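Local coordinates for sterol carrier protein 2 (Thermus thermophilus, PDB 2CX7) that probably binds and carries sterols or other lipids, at residues Y12-A26 with Q117-V129. Sequence-based numbering, arbitrary orientation.
Sequences YCRKLNESEAYRKAA and QAAQELVKVAREV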
ATOM      1  N   TYR A  12       4.819  -8.742  -4.089  1.00 16.88           N
ATOM      2  CA  TYR A  12       4.315  -7.428  -4.491  1.00 19.37           C
ATOM      3  C   TYR A  12       5.468  -6.533  -4.951  1.00 18.23           C
ATOM      4  O   TYR A  12       5.378  -5.880  -5.988  1.00 19.82           O
ATOM      5  CB  TYR A  12       3.571  -6.800  -3.315  1.00 19.75           C
ATOM      6  CG  TYR A  12       2.929  -5.458  -3.584  1.00 15.14           C
ATOM      7  CD1 TYR A  12       2.419  -5.137  -4.844  1.00 13.19           C
ATOM      8  CD2 TYR A  12       2.746  -4.545  -2.546  1.00 21.58           C
ATOM      9  CE1 TYR A  12       1.734  -3.942  -5.060  1.00 13.06           C
ATOM     10  CE2 TYR A  12       2.064  -3.353  -2.748  1.00 20.32           C
ATOM     11  CZ  TYR A  12       1.557  -3.059  -4.001  1.00 20.08           C
ATOM     12  OH  TYR A  12       0.834  -1.904  -4.176  1.00 19.38           O
ATOM     13  N   CYS A  13       6.551  -6.515  -4.182  1.00 17.39           N
ATOM     14  CA  CYS A  13       7.721  -5.704  -4.535  1.00 20.72           C
ATOM     15  C   CYS A  13       8.210  -6.133  -5.910  1.00 18.80           C
ATOM     16  O   CYS A  13       8.489  -5.296  -6.765  1.00 17.70           O
ATOM     17  CB  CYS A  13       8.824  -5.887  -3.492  1.00 20.12           C
ATOM     18  SG  CYS A  13      10.219  -4.692  -3.477  1.00 25.41           S
ATOM     19  N   ARG A  14       8.292  -7.441  -6.134  1.00 21.94           N
ATOM     20  CA  ARG A  14       8.735  -7.961  -7.420  1.00 20.10           C
ATOM     21  C   ARG A  14       7.795  -7.532  -8.541  1.00 21.30           C
ATOM     22  O   ARG A  14       8.245  -7.101  -9.603  1.00 19.90           O
ATOM     23  CB  ARG A  14       8.818  -9.491  -7.374  1.00 29.41           C
ATOM     24  CG  ARG A  14       9.323 -10.102  -8.661  1.00 30.85           C
ATOM     25  CD  ARG A  14       9.420 -11.614  -8.568  1.00 35.23           C
ATOM     26  NE  ARG A  14      10.005 -12.180  -9.779  1.00 40.34           N
ATOM     27  CZ  ARG A  14      10.032 -13.479 -10.063  1.00 48.74           C
ATOM     28  NH1 ARG A  14       9.506 -14.360  -9.218  1.00 47.29           N
ATOM     29  NH2 ARG A  14      10.581 -13.898 -11.196  1.00 48.66           N
ATOM     30  N   LYS A  15       6.487  -7.647  -8.310  1.00 19.92           N
ATOM     31  CA  LYS A  15       5.502  -7.263  -9.317  1.00 17.66           C
ATOM     32  C   LYS A  15       5.610  -5.782  -9.668  1.00 17.52           C
ATOM     33  O   LYS A  15       5.434  -5.395 -10.824  1.00 17.64           O
ATOM     34  CB  LYS A  15       4.085  -7.567  -8.829  1.00 23.70           C
ATOM     35  CG  LYS A  15       3.597  -8.965  -9.167  1.00 33.01           C
ATOM     36  CD  LYS A  15       3.394  -9.136 -10.671  1.00 34.89           C
ATOM     37  CE  LYS A  15       2.705 -10.463 -10.973  1.00 42.61           C
ATOM     38  NZ  LYS A  15       2.381 -10.637 -12.419  1.00 39.44           N
ATOM     39  N   LEU A  16       5.889  -4.956  -8.666  1.00 17.58           N
ATOM     40  CA  LEU A  16       6.039  -3.522  -8.903  1.00 13.90           C
ATOM     41  C   LEU A  16       7.276  -3.262  -9.752  1.00 15.04           C
ATOM     42  O   LEU A  16       7.268  -2.397 -10.611  1.00 14.89           O
ATOM     43  CB  LEU A  16       6.157  -2.764  -7.576  1.00 15.59           C
ATOM     44  CG  LEU A  16       4.869  -2.619  -6.756  1.00 13.67           C
ATOM     45  CD1 LEU A  16       5.206  -2.032  -5.397  1.00 14.66           C
ATOM     46  CD2 LEU A  16       3.869  -1.713  -7.504  1.00 11.31           C
ATOM     47  N   ASN A  17       8.348  -4.007  -9.506  1.00 16.13           N
ATOM     48  CA  ASN A  17       9.554  -3.809 -10.295  1.00 16.62           C
ATOM     49  C   ASN A  17       9.362  -4.289 -11.730  1.00 17.35           C
ATOM     50  O   ASN A  17      10.077  -3.861 -12.618  1.00 17.07           O
ATOM     51  CB  ASN A  17      10.754  -4.517  -9.647  1.00 14.72           C
ATOM     52  CG  ASN A  17      11.322  -3.737  -8.470  1.00 17.20           C
ATOM     53  OD1 ASN A  17      11.497  -2.519  -8.548  1.00 20.23           O
ATOM     54  ND2 ASN A  17      11.613  -4.429  -7.381  1.00 15.96           N
ATOM     55  N   GLU A  18       8.376  -5.155 -11.951  1.00 16.70           N
ATOM     56  CA  GLU A  18       8.100  -5.695 -13.279  1.00 18.84           C
ATOM     57  C   GLU A  18       7.042  -4.879 -14.017  1.00 20.08           C
ATOM     58  O   GLU A  18       6.750  -5.129 -15.190  1.00 21.69           O
ATOM     59  CB  GLU A  18       7.628  -7.152 -13.155  1.00 22.13           C
ATOM     60  CG  GLU A  18       8.611  -8.046 -12.422  1.00 26.57           C
ATOM     61  CD  GLU A  18       8.060  -9.437 -12.149  1.00 32.67           C
ATOM     62  OE1 GLU A  18       6.869  -9.551 -11.789  1.00 35.62           O
ATOM     63  OE2 GLU A  18       8.823 -10.410 -12.280  1.00 29.58           O
ATOM     64  N   SER A  19       6.472  -3.890 -13.336  1.00 18.71           N
ATOM     65  CA  SER A  19       5.422  -3.069 -13.935  1.00 20.99           C
ATOM     66  C   SER A  19       5.921  -1.786 -14.581  1.00 19.94           C
ATOM     67  O   SER A  19       6.313  -0.852 -13.888  1.00 17.07           O
ATOM     68  CB  SER A  19       4.369  -2.714 -12.880  1.00 17.08           C
ATOM     69  OG  SER A  19       3.424  -1.783 -13.385  1.00 17.12           O
ATOM     70  N   GLU A  20       5.899  -1.741 -15.910  1.00 22.33           N
ATOM     71  CA  GLU A  20       6.326  -0.545 -16.626  1.00 23.11           C
ATOM     72  C   GLU A  20       5.393   0.633 -16.329  1.00 21.96           C
ATOM     73  O   GLU A  20       5.832   1.780 -16.311  1.00 19.14           O
ATOM     74  CB  GLU A  20       6.339  -0.794 -18.136  1.00 24.18           C
ATOM     75  CG  GLU A  20       7.401  -1.757 -18.605  1.00 33.12           C
ATOM     76  CD  GLU A  20       7.202  -2.172 -20.049  1.00 42.93           C
ATOM     77  OE1 GLU A  20       6.246  -2.933 -20.314  1.00 51.50           O
ATOM     78  OE2 GLU A  20       7.990  -1.738 -20.918  1.00 42.62           O
ATOM     79  N   ALA A  21       4.109   0.347 -16.106  1.00 22.53           N
ATOM     80  CA  ALA A  21       3.124   1.392 -15.823  1.00 19.70           C
ATOM     81  C   ALA A  21       3.418   2.065 -14.488  1.00 19.43           C
ATOM     82  O   ALA A  21       3.386   3.293 -14.374  1.00 17.59           O
ATOM     83  CB  ALA A  21       1.709   0.801 -15.817  1.00 23.92           C
ATOM     84  N   TYR A  22       3.702   1.259 -13.472  1.00 17.71           N
ATOM     85  CA  TYR A  22       4.026   1.826 -12.172  1.00 17.16           C
ATOM     86  C   TYR A  22       5.364   2.564 -12.259  1.00 17.30           C
ATOM     87  O   TYR A  22       5.531   3.654 -11.701  1.00 15.46           O
ATOM     88  CB  TYR A  22       4.135   0.740 -11.098  1.00 13.60           C
ATOM     89  CG  TYR A  22       4.626   1.321  -9.798  1.00 14.81           C
ATOM     90  CD1 TYR A  22       3.827   2.194  -9.062  1.00 20.43           C
ATOM     91  CD2 TYR A  22       5.929   1.093  -9.361  1.00 12.77           C
ATOM     92  CE1 TYR A  22       4.319   2.836  -7.925  1.00 16.54           C
ATOM     93  CE2 TYR A  22       6.426   1.720  -8.236  1.00 16.41           C
ATOM     94  CZ  TYR A  22       5.618   2.595  -7.521  1.00 13.56           C
ATOM     95  OH  TYR A  22       6.128   3.232  -6.411  1.00 12.66           O
ATOM     96  N   ARG A  23       6.312   1.960 -12.966  1.00 17.68           N
ATOM     97  CA  ARG A  23       7.645   2.531 -13.123  1.00 17.54           C
ATOM     98  C   ARG A  23       7.568   3.942 -13.703  1.00 17.52           C
ATOM     99  O   ARG A  23       8.265   4.842 -13.243  1.00 21.04           O
ATOM    100  CB  ARG A  23       8.486   1.632 -14.034  1.00 15.80           C
ATOM    101  CG  ARG A  23       9.996   1.766 -13.847  1.00 18.04           C
ATOM    102  CD  ARG A  23      10.708   0.868 -14.831  1.00 20.14           C
ATOM    103  NE  ARG A  23      10.321  -0.526 -14.642  1.00 21.46           N
ATOM    104  CZ  ARG A  23      10.253  -1.417 -15.623  1.00 19.33           C
ATOM    105  NH1 ARG A  23      10.540  -1.053 -16.862  1.00 19.33           N
ATOM    106  NH2 ARG A  23       9.905  -2.671 -15.362  1.00 20.90           N
ATOM    107  N   LYS A  24       6.718   4.128 -14.709  1.00 18.54           N
ATOM    108  CA  LYS A  24       6.552   5.437 -15.337  1.00 22.01           C
ATOM    109  C   LYS A  24       5.847   6.410 -14.394  1.00 18.55           C
ATOM    110  O   LYS A  24       6.318   7.530 -14.184  1.00 22.13           O
ATOM    111  CB  LYS A  24       5.745   5.316 -16.636  1.00 24.93           C
ATOM    112  CG  LYS A  24       6.469   4.617 -17.770  1.00 33.56           C
ATOM    113  CD  LYS A  24       5.674   4.715 -19.074  1.00 41.25           C
ATOM    114  CE  LYS A  24       6.378   3.988 -20.211  1.00 39.29           C
ATOM    115  NZ  LYS A  24       6.501   2.525 -19.948  1.00 46.05           N
ATOM    116  N   ALA A  25       4.731   5.972 -13.814  1.00 17.04           N
ATOM    117  CA  ALA A  25       3.941   6.802 -12.903  1.00 18.27           C
ATOM    118  C   ALA A  25       4.683   7.315 -11.674  1.00 18.29           C
ATOM    119  O   ALA A  25       4.432   8.432 -11.206  1.00 19.46           O
ATOM    120  CB  ALA A  25       2.697   6.039 -12.459  1.00 21.70           C
ATOM    121  N   ALA A  26       5.589   6.501 -11.144  1.00 15.83           N
ATOM    122  CA  ALA A  26       6.336   6.868  -9.952  1.00 15.12           C
ATOM    123  C   ALA A  26       7.793   7.243 -10.230  1.00 15.69           C
ATOM    124  O   ALA A  26       8.628   7.180  -9.333  1.00 13.87           O
ATOM    125  CB  ALA A  26       6.280   5.708  -8.947  1.00 18.00           C
ATOM    126  N   GLN A 117      -1.541   9.035  -9.961  1.00 16.71           N
ATOM    127  CA  GLN A 117      -1.410   7.950 -10.915  1.00 16.65           C
ATOM    128  C   GLN A 117      -0.557   6.810 -10.342  1.00 15.47           C
ATOM    129  O   GLN A 117      -0.841   5.634 -10.569  1.00 14.06           O
ATOM    130  CB  GLN A 117      -0.796   8.468 -12.214  1.00 20.67           C
ATOM    131  CG  GLN A 117      -0.839   7.463 -13.348  1.00 29.67           C
ATOM    132  CD  GLN A 117      -0.230   8.014 -14.620  1.00 38.01           C
ATOM    133  OE1 GLN A 117       0.924   8.448 -14.631  1.00 37.69           O
ATOM    134  NE2 GLN A 117      -1.003   8.003 -15.703  1.00 40.76           N
ATOM    135  N   ALA A 118       0.498   7.161  -9.616  1.00 16.92           N
ATOM    136  CA  ALA A 118       1.358   6.149  -9.014  1.00 18.17           C
ATOM    137  C   ALA A 118       0.517   5.347  -8.016  1.00 19.57           C
ATOM    138  O   ALA A 118       0.649   4.125  -7.919  1.00 18.96           O
ATOM    139  CB  ALA A 118       2.549   6.812  -8.294  1.00 17.47           C
ATOM    140  N   ALA A 119      -0.353   6.040  -7.283  1.00 15.76           N
ATOM    141  CA  ALA A 119      -1.214   5.382  -6.304  1.00 17.48           C
ATOM    142  C   ALA A 119      -2.164   4.418  -7.017  1.00 12.71           C
ATOM    143  O   ALA A 119      -2.362   3.279  -6.583  1.00 13.91           O
ATOM    144  CB  ALA A 119      -2.007   6.427  -5.508  1.00 15.19           C
ATOM    145  N   GLN A 120      -2.760   4.879  -8.112  1.00 12.71           N
ATOM    146  CA  GLN A 120      -3.670   4.040  -8.880  1.00 14.26           C
ATOM    147  C   GLN A 120      -2.925   2.796  -9.364  1.00 18.12           C
ATOM    148  O   GLN A 120      -3.457   1.682  -9.319  1.00 16.57           O
ATOM    149  CB  GLN A 120      -4.240   4.823 -10.071  1.00 13.39           C
ATOM    150  CG  GLN A 120      -5.189   5.941  -9.685  1.00 15.07           C
ATOM    151  CD  GLN A 120      -5.568   6.813 -10.871  1.00 17.59           C
ATOM    152  OE1 GLN A 120      -4.709   7.421 -11.513  1.00 20.90           O
ATOM    153  NE2 GLN A 120      -6.860   6.879 -11.167  1.00 19.28           N
ATOM    154  N   GLU A 121      -1.684   2.977  -9.813  1.00 17.26           N
ATOM    155  CA  GLU A 121      -0.900   1.842 -10.290  1.00 15.18           C
ATOM    156  C   GLU A 121      -0.491   0.897  -9.154  1.00 17.43           C
ATOM    157  O   GLU A 121      -0.506  -0.325  -9.322  1.00 15.32           O
ATOM    158  CB  GLU A 121       0.350   2.317 -11.048  1.00 14.09           C
ATOM    159  CG  GLU A 121       0.082   2.880 -12.446  1.00 19.04           C
ATOM    160  CD  GLU A 121      -0.640   1.891 -13.355  1.00 27.36           C
ATOM    161  OE1 GLU A 121      -0.498   0.668 -13.148  1.00 28.73           O
ATOM    162  OE2 GLU A 121      -1.342   2.340 -14.284  1.00 24.73           O
ATOM    163  N   LEU A 122      -0.118   1.457  -8.006  1.00 15.85           N
ATOM    164  CA  LEU A 122       0.263   0.635  -6.854  1.00 15.51           C
ATOM    165  C   LEU A 122      -0.862  -0.339  -6.566  1.00 14.64           C
ATOM    166  O   LEU A 122      -0.642  -1.536  -6.342  1.00 14.15           O
ATOM    167  CB  LEU A 122       0.485   1.505  -5.609  1.00 15.06           C
ATOM    168  CG  LEU A 122       1.834   2.209  -5.428  1.00 21.47           C
ATOM    169  CD1 LEU A 122       1.774   3.146  -4.233  1.00 16.39           C
ATOM    170  CD2 LEU A 122       2.934   1.163  -5.216  1.00 23.75           C
ATOM    171  N   VAL A 123      -2.082   0.186  -6.569  1.00 13.95           N
ATOM    172  CA  VAL A 123      -3.255  -0.628  -6.292  1.00 15.43           C
ATOM    173  C   VAL A 123      -3.550  -1.624  -7.416  1.00 16.77           C
ATOM    174  O   VAL A 123      -3.863  -2.789  -7.152  1.00 16.67           O
ATOM    175  CB  VAL A 123      -4.475   0.270  -6.026  1.00 13.76           C
ATOM    176  CG1 VAL A 123      -5.743  -0.565  -5.944  1.00 15.49           C
ATOM    177  CG2 VAL A 123      -4.264   1.026  -4.706  1.00 17.35           C
ATOM    178  N   LYS A 124      -3.450  -1.175  -8.662  1.00 16.85           N
ATOM    179  CA  LYS A 124      -3.699  -2.066  -9.794  1.00 18.56           C
ATOM    180  C   LYS A 124      -2.709  -3.227  -9.772  1.00 18.22           C
ATOM    181  O   LYS A 124      -3.078  -4.367 -10.063  1.00 18.95           O
ATOM    182  CB  LYS A 124      -3.579  -1.310 -11.127  1.00 17.02           C
ATOM    183  CG  LYS A 124      -4.734  -0.362 -11.431  1.00 18.03           C
ATOM    184  CD  LYS A 124      -4.542   0.290 -12.789  1.00 21.49           C
ATOM    185  CE  LYS A 124      -5.693   1.229 -13.131  1.00 30.84           C
ATOM    186  NZ  LYS A 124      -5.441   1.897 -14.435  1.00 37.57           N
ATOM    187  N   VAL A 125      -1.452  -2.950  -9.430  1.00 16.34           N
ATOM    188  CA  VAL A 125      -0.447  -4.009  -9.376  1.00 18.37           C
ATOM    189  C   VAL A 125      -0.736  -4.979  -8.229  1.00 18.73           C
ATOM    190  O   VAL A 125      -0.607  -6.196  -8.387  1.00 21.35           O
ATOM    191  CB  VAL A 125       0.989  -3.425  -9.215  1.00 16.29           C
ATOM    192  CG1 VAL A 125       1.990  -4.534  -8.878  1.00 17.91           C
ATOM    193  CG2 VAL A 125       1.400  -2.733 -10.510  1.00 15.28           C
ATOM    194  N   ALA A 126      -1.138  -4.440  -7.080  1.00 17.48           N
ATOM    195  CA  ALA A 126      -1.441  -5.270  -5.917  1.00 19.51           C
ATOM    196  C   ALA A 126      -2.501  -6.301  -6.281  1.00 20.53           C
ATOM    197  O   ALA A 126      -2.417  -7.465  -5.887  1.00 20.08           O
ATOM    198  CB  ALA A 126      -1.934  -4.393  -4.768  1.00 16.94           C
ATOM    199  N   ARG A 127      -3.493  -5.859  -7.046  1.00 24.32           N
ATOM    200  CA  ARG A 127      -4.591  -6.721  -7.466  1.00 27.35           C
ATOM    201  C   ARG A 127      -4.130  -7.931  -8.283  1.00 32.10           C
ATOM    202  O   ARG A 127      -4.776  -8.982  -8.254  1.00 26.63           O
ATOM    203  CB  ARG A 127      -5.610  -5.901  -8.272  1.00 27.60           C
ATOM    204  CG  ARG A 127      -6.357  -4.848  -7.448  1.00 27.49           C
ATOM    205  CD  ARG A 127      -7.071  -3.825  -8.331  1.00 34.01           C
ATOM    206  NE  ARG A 127      -7.985  -4.448  -9.287  1.00 28.74           N
ATOM    207  CZ  ARG A 127      -8.670  -3.781 -10.212  1.00 30.68           C
ATOM    208  NH1 ARG A 127      -8.554  -2.461 -10.311  1.00 23.92           N
ATOM    209  NH2 ARG A 127      -9.468  -4.435 -11.046  1.00 32.25           N
ATOM    210  N   GLU A 128      -3.009  -7.787  -8.989  1.00 29.89           N
ATOM    211  CA  GLU A 128      -2.479  -8.860  -9.834  1.00 33.07           C
ATOM    212  C   GLU A 128      -1.486  -9.795  -9.149  1.00 32.94           C
ATOM    213  O   GLU A 128      -0.928 -10.697  -9.785  1.00 35.28           O
ATOM    214  CB  GLU A 128      -1.837  -8.257 -11.089  1.00 31.01           C
ATOM    215  CG  GLU A 128      -2.785  -7.358 -11.878  1.00 38.76           C
ATOM    216  CD  GLU A 128      -4.028  -8.091 -12.379  1.00 43.13           C
ATOM    217  OE1 GLU A 128      -4.987  -7.415 -12.805  1.00 41.80           O
ATOM    218  OE2 GLU A 128      -4.046  -9.340 -12.354  1.00 47.13           O
ATOM    219  N   VAL A 129      -1.264  -9.586  -7.858  1.00 28.69           N
ATOM    220  CA  VAL A 129      -0.351 -10.433  -7.108  1.00 27.19           C
ATOM    221  C   VAL A 129      -1.068 -11.724  -6.737  1.00 32.88           C
ATOM    222  O   VAL A 129      -2.213 -11.694  -6.296  1.00 30.95           O
ATOM    223  CB  VAL A 129       0.119  -9.752  -5.814  1.00 23.94           C
ATOM    224  CG1 VAL A 129       0.996 -10.707  -5.014  1.00 24.49           C
ATOM    225  CG2 VAL A 129       0.887  -8.478  -6.145  1.00 25.89           C
TER
HETATM  226  O   HOH W   1       2.143   9.534 -10.084  1.00 21.58           O
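From Tyr12 to Ala26 two short helices run against helix 117-127, 12-17 at 120° to it and 20-25 nearly antiparallel at 156°, with axes 9.5 and 8.6 Å apart. All belong to the helical layer of the alpha/beta SCP-2 fold; Tyr12 also reaches Leu53, and Leu16 and Tyr22 reach Leu55, of strand 49-56. Tyr12, CG anti to the backbone N (chi1 -177°), carries its ring alongside Ala126, Tyr12 CE1 lying 3.7 Å from Ala126 CB. The hydroxyl of this buried tyrosine donates to Leu122 O at 2.6 Å from above the carbonyl plane; Ala126 N holds the same oxygen from the opposite face, so the tyrosine joins the helix without displacing its backbone bond. Leu16 fits between the two tyrosines, CD1 over a face of Tyr12 and CD2 over a face of Tyr22, while CD2 also packs 3.7 Å from Val125 CG1. Beyond the turn, Ser19 OG caps helix 20-25 by accepting from Tyr22 N and rests on Val125 CG2. Tyr22 sets CE1 3.5 Å from Leu122 CD2. Ala25 and Ala118 allow the closest backbone approach, CA to CA 4.7 Å, and one water there donates to Ala25 O and takes a bond from Ala118 N, the latter 2.9 Å long.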